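Local coordinates for adenylyl-sulfate kinase 1, chloroplastic (PDB 3UIE), which transfers a phosphate from ATP to adenosine 5'-phosphosulfate in the chloroplast, making the activated sulfate 3'-phosphoadenylyl sulfate, at residues R19-K24 with A96-I101; F128-L133 with L173-G178; E81-V86 with A102-P107. All coordinates share one frame; numbering follows the deposited sequence. Where two conformers were deposited one is given.

Contact 1: R19-K24 with A96-I101; sequences RLLDQK and AGIICI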
loop_
_atom_site.group_PDB
_atom_site.type_symbol
_atom_site.label_atom_id
_atom_site.label_comp_id
_atom_site.label_asym_id
_atom_site.label_seq_id
_atom_site.Cartn_x
_atom_site.Cartn_y
_atom_site.Cartn_z
ATOM N N ARG A 19 -17.644 7.544 0.986
ATOM C CA ARG A 19 -18.998 7.550 1.507
ATOM C C ARG A 19 -19.159 6.522 2.634
ATOM O O ARG A 19 -19.809 6.781 3.641
ATOM C CB ARG A 19 -19.968 7.236 0.369
ATOM C CG ARG A 19 -21.416 7.517 0.674
ATOM C CD ARG A 19 -22.171 7.767 -0.622
ATOM N NE ARG A 19 -21.910 6.728 -1.612
ATOM C CZ ARG A 19 -22.558 5.571 -1.653
ATOM N NH1 ARG A 19 -23.495 5.315 -0.746
ATOM N NH2 ARG A 19 -22.271 4.670 -2.589
ATOM N N LEU A 20 -18.563 5.351 2.454
ATOM C CA LEU A 20 -18.586 4.314 3.477
ATOM C C LEU A 20 -17.866 4.766 4.763
ATOM O O LEU A 20 -18.375 4.560 5.868
ATOM C CB LEU A 20 -17.959 3.031 2.928
ATOM C CG LEU A 20 -17.971 1.783 3.794
ATOM C CD1 LEU A 20 -19.394 1.485 4.256
ATOM C CD2 LEU A 20 -17.421 0.616 2.999
ATOM N N LEU A 21 -16.690 5.373 4.611
ATOM C CA LEU A 21 -15.856 5.771 5.750
ATOM C C LEU A 21 -16.210 7.138 6.317
ATOM O O LEU A 21 -15.725 7.499 7.385
ATOM C CB LEU A 21 -14.374 5.805 5.355
ATOM C CG LEU A 21 -13.773 4.468 4.924
ATOM C CD1 LEU A 21 -12.386 4.677 4.356
ATOM C CD2 LEU A 21 -13.731 3.538 6.109
ATOM N N ASP A 22 -17.023 7.902 5.593
ATOM C CA ASP A 22 -17.278 9.310 5.938
ATOM C C ASP A 22 -16.002 10.147 6.139
ATOM O O ASP A 22 -15.849 10.855 7.147
ATOM C CB ASP A 22 -18.196 9.431 7.159
ATOM C CG ASP A 22 -18.793 10.836 7.303
ATOM O OD1 ASP A 22 -18.823 11.599 6.309
ATOM O OD2 ASP A 22 -19.246 11.170 8.414
ATOM N N GLN A 23 -15.091 10.064 5.174
ATOM C CA GLN A 23 -13.876 10.885 5.161
ATOM C C GLN A 23 -13.346 10.891 3.738
ATOM O O GLN A 23 -13.853 10.162 2.884
ATOM C CB GLN A 23 -12.806 10.306 6.083
ATOM C CG GLN A 23 -12.329 8.904 5.634
ATOM C CD GLN A 23 -11.449 8.239 6.679
ATOM O OE1 GLN A 23 -11.807 8.177 7.852
ATOM N NE2 GLN A 23 -10.301 7.720 6.252
ATOM N N LYS A 24 -12.320 11.699 3.492
ATOM C CA LYS A 24 -11.677 11.740 2.188
ATOM C C LYS A 24 -10.263 11.180 2.260
ATOM O O LYS A 24 -9.499 11.512 3.175
ATOM C CB LYS A 24 -11.661 13.174 1.643
ATOM C CG LYS A 24 -13.060 13.667 1.305
ATOM C CD LYS A 24 -13.040 15.000 0.605
ATOM C CE LYS A 24 -14.451 15.504 0.371
ATOM N NZ LYS A 24 -15.135 15.879 1.641
ATOM N N ALA A 96 -7.974 4.294 -1.597
ATOM C CA ALA A 96 -8.821 3.409 -0.795
ATOM C C ALA A 96 -9.682 4.188 0.191
ATOM O O ALA A 96 -10.492 3.591 0.904
ATOM C CB ALA A 96 -7.964 2.413 -0.048
ATOM N N GLY A 97 -9.469 5.503 0.264
ATOM C CA GLY A 97 -10.243 6.383 1.128
ATOM C C GLY A 97 -9.600 6.650 2.484
ATOM O O GLY A 97 -10.205 7.269 3.358
ATOM N N ILE A 98 -8.377 6.161 2.662
ATOM C CA ILE A 98 -7.662 6.228 3.933
ATOM C C ILE A 98 -6.893 7.544 4.048
ATOM O O ILE A 98 -6.401 8.052 3.052
ATOM C CB ILE A 98 -6.629 5.078 4.005
ATOM C CG1 ILE A 98 -7.317 3.724 3.813
ATOM C CG2 ILE A 98 -5.847 5.133 5.298
ATOM C CD1 ILE A 98 -8.301 3.406 4.874
ATOM N N ILE A 99 -6.798 8.083 5.265
ATOM C CA ILE A 99 -5.898 9.195 5.552
ATOM C C ILE A 99 -4.536 8.579 5.798
ATOM O O ILE A 99 -4.274 8.004 6.856
ATOM C CB ILE A 99 -6.371 9.999 6.776
ATOM C CG1 ILE A 99 -7.742 10.620 6.474
ATOM C CG2 ILE A 99 -5.344 11.107 7.150
ATOM C CD1 ILE A 99 -8.537 11.046 7.702
ATOM N N CYS A 100 -3.678 8.661 4.790
ATOM C CA CYS A 100 -2.385 7.989 4.850
ATOM C C CYS A 100 -1.309 8.947 5.336
ATOM O O CYS A 100 -1.068 9.975 4.706
ATOM C CB CYS A 100 -2.014 7.452 3.456
ATOM S SG CYS A 100 -0.502 6.471 3.454
ATOM N N ILE A 101 -0.672 8.614 6.460
ATOM C CA ILE A 101 0.356 9.472 7.031
ATOM C C ILE A 101 1.722 8.878 6.722
ATOM O O ILE A 101 2.045 7.797 7.195
ATOM C CB ILE A 101 0.198 9.567 8.554
ATOM C CG1 ILE A 101 -1.215 10.054 8.908
ATOM C CG2 ILE A 101 1.293 10.489 9.155
ATOM C CD1 ILE A 101 -1.590 9.803 10.364
#
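Gln-23 carries the one hydrogen bond of this contact. Its CG sits in the crowded position between the backbone N and the carbonyl carbon (chi1 63°), and the chain runs extended from there. NE2 gives a hydrogen bond to Gly-97 O at 2.9 Å, with an N-H...O angle of 153°. The bond uses a carbonyl lone pair and lies close to the amide plane of Gln-23. OE1 is bonded to the backbone N of Leu-55, so both ends of the buried amide are held and its rotation is fixed. The tight part surrounds Gly-97. Leu-21 CD1 lies 3.5 Å from Gly-97 O. Gly-97, with positive phi and no side chain, lets this methyl lie close to its backbone. Ile-99 crosses Gln-23 obliquely, with CG1 3.9 Å from NE2. CG1 also lies 3.8 Å from Lys-24 O. Packing is looser between Leu-21 CD1 and Ile-98 CD1, at 4.3 Å. On the more exposed side, the CB of Lys-24 points away from 96-101. Its NZ is bonded to the carbonyl oxygens of Gly-196 and Gln-199. Leu-21 also packs on Leu-21 of the second subunit. Gly-97 closes helix 76-95 in a Schellman motif. Gly-97 and Ile-98 make the turn into strand 99-103, part of the beta-alpha-beta crossover from strand 56-60 in the parallel sheet of a P-loop kinase.

Contact 2: F128-L133 with L173-G178; sequences FMDVPL and LGREGG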
loop_
_atom_site.group_PDB
_atom_site.type_symbol
_atom_site.label_atom_id
_atom_site.label_comp_id
_atom_site.label_asym_id
_atom_site.label_seq_id
_atom_site.Cartn_x
_atom_site.Cartn_y
_atom_site.Cartn_z
ATOM N N PHE A 128 6.032 19.872 7.374
ATOM C CA PHE A 128 7.459 20.013 7.653
ATOM C C PHE A 128 7.678 20.078 9.157
ATOM O O PHE A 128 7.149 20.967 9.830
ATOM C CB PHE A 128 7.996 21.303 6.993
ATOM C CG PHE A 128 9.472 21.559 7.213
ATOM C CD1 PHE A 128 10.380 20.517 7.337
ATOM C CD2 PHE A 128 9.947 22.864 7.293
ATOM C CE1 PHE A 128 11.732 20.774 7.530
ATOM C CE2 PHE A 128 11.297 23.124 7.497
ATOM C CZ PHE A 128 12.193 22.074 7.617
ATOM N N MET A 129 8.462 19.138 9.685
ATOM C CA MET A 129 8.910 19.226 11.065
ATOM C C MET A 129 10.106 20.181 11.121
ATOM O O MET A 129 11.263 19.773 10.963
ATOM C CB MET A 129 9.290 17.852 11.609
ATOM C CG MET A 129 8.163 16.793 11.502
ATOM S SD MET A 129 6.567 17.371 12.144
ATOM C CE MET A 129 6.920 17.434 13.901
ATOM N N ASP A 130 9.812 21.455 11.338
ATOM C CA ASP A 130 10.802 22.520 11.255
ATOM C C ASP A 130 11.606 22.612 12.554
ATOM O O ASP A 130 11.465 23.564 13.310
ATOM C CB ASP A 130 10.075 23.840 10.980
ATOM C CG ASP A 130 11.023 24.993 10.686
ATOM O OD1 ASP A 130 12.236 24.756 10.480
ATOM O OD2 ASP A 130 10.535 26.141 10.659
ATOM N N VAL A 131 12.447 21.612 12.792
ATOM C CA VAL A 131 13.256 21.531 13.992
ATOM C C VAL A 131 14.716 21.554 13.567
ATOM O O VAL A 131 15.149 20.711 12.791
ATOM C CB VAL A 131 12.968 20.223 14.757
ATOM C CG1 VAL A 131 13.782 20.158 16.049
ATOM C CG2 VAL A 131 11.470 20.106 15.045
ATOM N N PRO A 132 15.479 22.527 14.076
ATOM C CA PRO A 132 16.860 22.723 13.623
ATOM C C PRO A 132 17.759 21.533 13.940
ATOM O O PRO A 132 17.524 20.818 14.911
ATOM C CB PRO A 132 17.314 23.967 14.401
ATOM C CG PRO A 132 16.458 23.987 15.624
ATOM C CD PRO A 132 15.129 23.388 15.219
ATOM N N LEU A 133 18.778 21.318 13.115
ATOM C CA LEU A 133 19.722 20.232 13.347
ATOM C C LEU A 133 20.186 20.176 14.801
ATOM O O LEU A 133 20.237 19.099 15.392
ATOM C CB LEU A 133 20.937 20.376 12.436
ATOM C CG LEU A 133 22.043 19.352 12.667
ATOM C CD1 LEU A 133 21.565 17.969 12.219
ATOM C CD2 LEU A 133 23.309 19.761 11.931
ATOM N N LEU A 173 5.563 22.671 11.337
ATOM C CA LEU A 173 5.410 22.406 12.770
ATOM C C LEU A 173 6.731 22.480 13.508
ATOM O O LEU A 173 7.793 22.285 12.917
ATOM C CB LEU A 173 4.787 21.017 12.998
ATOM C CG LEU A 173 3.406 20.747 12.399
ATOM C CD1 LEU A 173 3.089 19.262 12.556
ATOM C CD2 LEU A 173 2.362 21.584 13.090
ATOM N N GLY A 174 6.662 22.769 14.805
ATOM C CA GLY A 174 7.808 22.560 15.671
ATOM C C GLY A 174 8.720 23.760 15.816
ATOM O O GLY A 174 9.601 23.763 16.676
ATOM N N ARG A 175 8.529 24.764 14.968
ATOM C CA ARG A 175 9.303 25.996 15.075
ATOM C C ARG A 175 8.709 26.832 16.198
ATOM O O ARG A 175 7.575 27.313 16.104
ATOM C CB ARG A 175 9.311 26.764 13.751
ATOM C CG ARG A 175 10.029 28.107 13.793
ATOM C CD ARG A 175 11.483 27.974 14.218
ATOM N NE ARG A 175 12.263 27.144 13.309
ATOM C CZ ARG A 175 13.588 27.054 13.340
ATOM N NH1 ARG A 175 14.279 27.762 14.227
ATOM N NH2 ARG A 175 14.221 26.267 12.478
ATOM N N GLU A 176 9.507 26.999 17.246
ATOM C CA GLU A 176 9.071 27.483 18.549
ATOM C C GLU A 176 9.548 26.422 19.528
ATOM O O GLU A 176 10.039 25.370 19.115
ATOM C CB GLU A 176 7.548 27.635 18.632
ATOM C CG GLU A 176 7.033 28.262 19.924
ATOM C CD GLU A 176 7.511 29.682 20.121
ATOM O OE1 GLU A 176 7.275 30.836 19.684
ATOM O OE2 GLU A 176 8.240 29.938 21.106
ATOM N N GLY A 177 9.415 26.687 20.821
ATOM C CA GLY A 177 9.810 25.715 21.820
ATOM C C GLY A 177 8.607 25.131 22.527
ATOM O O GLY A 177 7.553 25.761 22.603
ATOM N N GLY A 178 8.765 23.916 23.039
ATOM C CA GLY A 178 7.728 23.276 23.827
ATOM C C GLY A 178 6.350 23.250 23.191
ATOM O O GLY A 178 5.347 23.464 23.877
#
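Strands 124-129 and 171-173 are neighbours in the parallel sheet of the P-loop kinase fold, and this contact lies where they run out into loops. Met-129 and Leu-173 form the parallel bridge. Leu-173 uses both backbone polar atoms. Its N gives a nearly straight hydrogen bond to Phe-128 O at 2.8 Å, and its O accepts from Asp-130 N at 2.7 Å. Both bonds arrive almost along the C=O axis. The side chains of Met-129 and Leu-173 lie side by side on one face of the sheet, with SD 4.0 Å from CD1. Helices 38-51 and 181-195 pack on this face through Leu-41 and Met-184. Met-129 also touches Ser-36 of the ATP-binding loop.

Past the bridge, Asp-130 is the centre of an inverse gamma turn. Gly-174, without a side chain, turns with positive phi close to Val-131, whose CG2 lies near Gly-174 O. Arg-175 then reaches back over the turn. Its CB lies 3.4 Å from Asp-130 OD2. CG is anti to the backbone N (chi1 177°), 3.7 Å from the same oxygen. Bends at chi2 and chi3 fold the chain around the carboxylate. CD stays near OD2, and NE makes a weak hydrogen bond to it. CZ lies near Asp-130 OD1, and Pro-132 CD covers one face of the guanidinium. The two charged groups form a salt bridge, although their planes are 57° apart. At the tip, NH2 is bonded to Asp-130 OD1 at 3.2 Å. That oxygen lies in the guanidinium plane, yet NH2 meets it from above the carboxylate plane.

Contact 3: E81-V86 with A102-P107; sequences ENIRRV and ASLISP. With ADX (adenosine-5'-phosphosulfate), chain D.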
loop_
_atom_site.group_PDB
_atom_site.type_symbol
_atom_site.label_atom_id
_atom_site.label_comp_id
_atom_site.label_asym_id
_atom_site.label_seq_id
_atom_site.Cartn_x
_atom_site.Cartn_y
_atom_site.Cartn_z
ATOM N N GLU A 81 14.407 6.084 -4.495
ATOM C CA GLU A 81 13.530 4.940 -4.738
ATOM C C GLU A 81 12.636 4.664 -3.526
ATOM O O GLU A 81 11.456 4.353 -3.672
ATOM C CB GLU A 81 14.350 3.691 -5.092
ATOM C CG GLU A 81 13.514 2.448 -5.354
ATOM C CD GLU A 81 12.626 2.565 -6.581
ATOM O OE1 GLU A 81 12.657 3.603 -7.287
ATOM O OE2 GLU A 81 11.888 1.595 -6.837
ATOM N N ASN A 82 13.206 4.793 -2.333
ATOM C CA ASN A 82 12.446 4.646 -1.098
ATOM C C ASN A 82 11.257 5.611 -1.091
ATOM O O ASN A 82 10.123 5.219 -0.843
ATOM C CB ASN A 82 13.361 4.934 0.099
ATOM C CG ASN A 82 12.665 4.752 1.432
ATOM O OD1 ASN A 82 12.013 3.735 1.676
ATOM N ND2 ASN A 82 12.804 5.736 2.306
ATOM N N ILE A 83 11.538 6.882 -1.366
ATOM C CA ILE A 83 10.520 7.930 -1.382
ATOM C C ILE A 83 9.516 7.660 -2.493
ATOM O O ILE A 83 8.302 7.792 -2.306
ATOM C CB ILE A 83 11.175 9.327 -1.606
ATOM C CG1 ILE A 83 12.069 9.696 -0.416
ATOM C CG2 ILE A 83 10.110 10.391 -1.883
ATOM C CD1 ILE A 83 13.090 10.823 -0.731
ATOM N N ARG A 84 10.025 7.302 -3.664
ATOM C CA ARG A 84 9.157 7.040 -4.799
ATOM C C ARG A 84 8.144 5.944 -4.472
ATOM O O ARG A 84 6.950 6.110 -4.712
ATOM C CB ARG A 84 9.967 6.621 -6.025
ATOM C CG ARG A 84 9.102 6.411 -7.252
ATOM C CD ARG A 84 9.843 5.702 -8.375
ATOM N NE ARG A 84 10.029 4.271 -8.133
ATOM C CZ ARG A 84 9.121 3.331 -8.399
ATOM N NH1 ARG A 84 7.934 3.661 -8.902
ATOM N NH2 ARG A 84 9.397 2.053 -8.155
ATOM N N ARG A 85 8.620 4.822 -3.941
ATOM C CA ARG A 85 7.720 3.704 -3.644
ATOM C C ARG A 85 6.725 4.092 -2.562
ATOM O O ARG A 85 5.544 3.763 -2.655
ATOM C CB ARG A 85 8.490 2.459 -3.199
ATOM C CG ARG A 85 9.346 1.817 -4.276
ATOM C CD ARG A 85 10.006 0.556 -3.710
ATOM N NE ARG A 85 11.076 0.047 -4.558
ATOM C CZ ARG A 85 11.905 -0.924 -4.193
ATOM N NH1 ARG A 85 11.784 -1.490 -2.996
ATOM N NH2 ARG A 85 12.861 -1.324 -5.020
ATOM N N VAL A 86 7.195 4.793 -1.533
ATOM C CA VAL A 86 6.280 5.225 -0.481
ATOM C C VAL A 86 5.197 6.158 -1.028
ATOM O O VAL A 86 4.031 6.036 -0.653
ATOM C CB VAL A 86 7.004 5.851 0.731
ATOM C CG1 VAL A 86 6.001 6.473 1.681
ATOM C CG2 VAL A 86 7.816 4.787 1.455
ATOM N N ALA A 102 2.503 9.563 5.893
ATOM C CA ALA A 102 3.829 9.070 5.555
ATOM C C ALA A 102 4.857 9.815 6.377
ATOM O O ALA A 102 4.899 11.039 6.367
ATOM C CB ALA A 102 4.099 9.237 4.057
ATOM N N SER A 103 5.679 9.079 7.108
ATOM C CA SER A 103 6.665 9.681 8.008
ATOM C C SER A 103 8.062 9.194 7.647
ATOM O O SER A 103 8.484 8.153 8.123
ATOM C CB SER A 103 6.330 9.308 9.458
ATOM O OG SER A 103 7.363 9.670 10.371
ATOM N N LEU A 104 8.747 9.928 6.780
ATOM C CA LEU A 104 10.046 9.534 6.250
ATOM C C LEU A 104 10.897 10.785 6.244
ATOM O O LEU A 104 10.372 11.877 6.022
ATOM C CB LEU A 104 9.895 9.108 4.791
ATOM C CG LEU A 104 9.706 7.706 4.239
ATOM C CD1 LEU A 104 8.343 7.140 4.600
ATOM C CD2 LEU A 104 9.864 7.786 2.728
ATOM N N ILE A 105 12.204 10.645 6.465
ATOM C CA ILE A 105 13.093 11.807 6.360
ATOM C C ILE A 105 12.883 12.503 5.020
ATOM O O ILE A 105 12.763 13.725 4.956
ATOM C CB ILE A 105 14.582 11.425 6.543
ATOM C CG1 ILE A 105 14.814 10.882 7.954
ATOM C CG2 ILE A 105 15.488 12.642 6.284
ATOM C CD1 ILE A 105 16.242 10.395 8.206
ATOM N N SER A 106 12.819 11.703 3.956
ATOM C CA SER A 106 12.578 12.186 2.585
ATOM C C SER A 106 13.278 13.509 2.288
ATOM O O SER A 106 12.629 14.526 2.069
ATOM C CB SER A 106 11.074 12.269 2.279
ATOM O OG SER A 106 10.351 12.901 3.323
ATOM N N PRO A 107 14.620 13.493 2.285
ATOM C CA PRO A 107 15.414 14.730 2.303
ATOM C C PRO A 107 15.396 15.530 1.001
ATOM O O PRO A 107 15.655 16.717 1.043
ATOM C CB PRO A 107 16.834 14.221 2.599
ATOM C CG PRO A 107 16.843 12.831 2.040
ATOM C CD PRO A 107 15.464 12.287 2.305
HETATM S SB ADX D . 14.877 8.385 3.793
HETATM O O1B ADX D . 15.102 7.325 2.851
HETATM O O2B ADX D . 15.907 9.429 3.587
HETATM O O3B ADX D . 13.550 9.006 3.606
HETATM P PA ADX D . 13.977 7.007 6.032
HETATM O O1A ADX D . 13.329 5.977 5.144
HETATM O O2A ADX D . 12.950 7.844 6.779
HETATM O O3A ADX D . 15.021 7.890 5.211
HETATM O "O5'" ADX D . 14.866 6.220 7.069
HETATM C "C5'" ADX D . 15.380 6.887 8.183
HETATM C "C4'" ADX D . 15.702 6.060 9.315
HETATM O "O4'" ADX D . 16.768 5.183 8.967
HETATM C "C3'" ADX D . 16.177 6.926 10.425
HETATM O "O3'" ADX D . 15.378 6.694 11.542
HETATM C "C2'" ADX D . 17.466 6.476 10.757
HETATM O "O2'" ADX D . 17.342 5.892 12.011
HETATM C "C1'" ADX D . 17.850 5.399 9.821
HETATM N N9 ADX D . 19.086 5.681 9.142
HETATM C C8 ADX D . 20.106 4.811 8.958
HETATM N N7 ADX D . 21.055 5.404 8.212
HETATM C C5 ADX D . 20.635 6.654 7.921
HETATM C C6 ADX D . 21.187 7.729 7.196
HETATM N N6 ADX D . 22.460 7.585 6.566
HETATM N N1 ADX D . 20.502 8.895 7.094
HETATM C C2 ADX D . 19.299 9.029 7.676
HETATM N N3 ADX D . 18.742 8.016 8.378
HETATM C C4 ADX D . 19.378 6.831 8.513
#
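Apolar packing joins helix 76-95 to the end of strand 99-103. Val-86 and Leu-104 meet tip to tip, with CG1 3.8 Å from CD1. Val-86 CG1 also rests near Ala-102 CB. Ile-83 CD1 reaches Ser-106 CA at 3.6 Å and lies near Pro-107 CD. Trp-29 of strand 26-31 touches Ile-83, Val-86 and Ala-102. Ile-105 CD1 touches the adenine at C2.

Hydrogen bonds run to the ligand, and none joins the two segments directly. This is the adenosine-5'-phosphosulfate pocket of this P-loop kinase fold, set at the strand's C-terminal end. Asn-82 CG is anti to the backbone N (chi1 -178°). ND2 binds sulfate O1B at 2.8 Å and, weakly, phosphate O1A. Asn-69 ND2 holds OD1 of this amide. Backbone N of Ile-105 binds O2A at 2.9 Å, and that of Ser-106 binds O3B at 2.8 Å. Ser-106, probably the phosphoserine intermediate, gives a hydrogen bond from OG to Leu-104 O, from above the carbonyl plane. OG is also bonded to Trp-29 NE1.

Charge pairing lies on the helix side away from the strand. Arg-84 grips Glu-81 side-on with NE and NH2. Glu-81 OE2 also accepts from Arg-85 NE at 2.9 Å.

Overall arrangement
All three contacts reach the same parallel sheet. Contacts 1 and 3 share strand 99-103: contact 1 takes its start and contact 3 its end. Their centres are 21 Å apart, and along the chain their segments alternate. Both also touch the second subunit, whereas contact 2 touches no other protein chain of the assembly. Contact 2 lies across the sheet, with its centre 20 Å from that of contact 3 and 28 Å from that of contact 1. Contact 3 binds adenosine-5'-phosphosulfate directly. In contact 2, the Met-129 side chain comes within about 6 Å of the bound ATP analogue. Contact 1 lies away from both the nucleotide and the substrate sites.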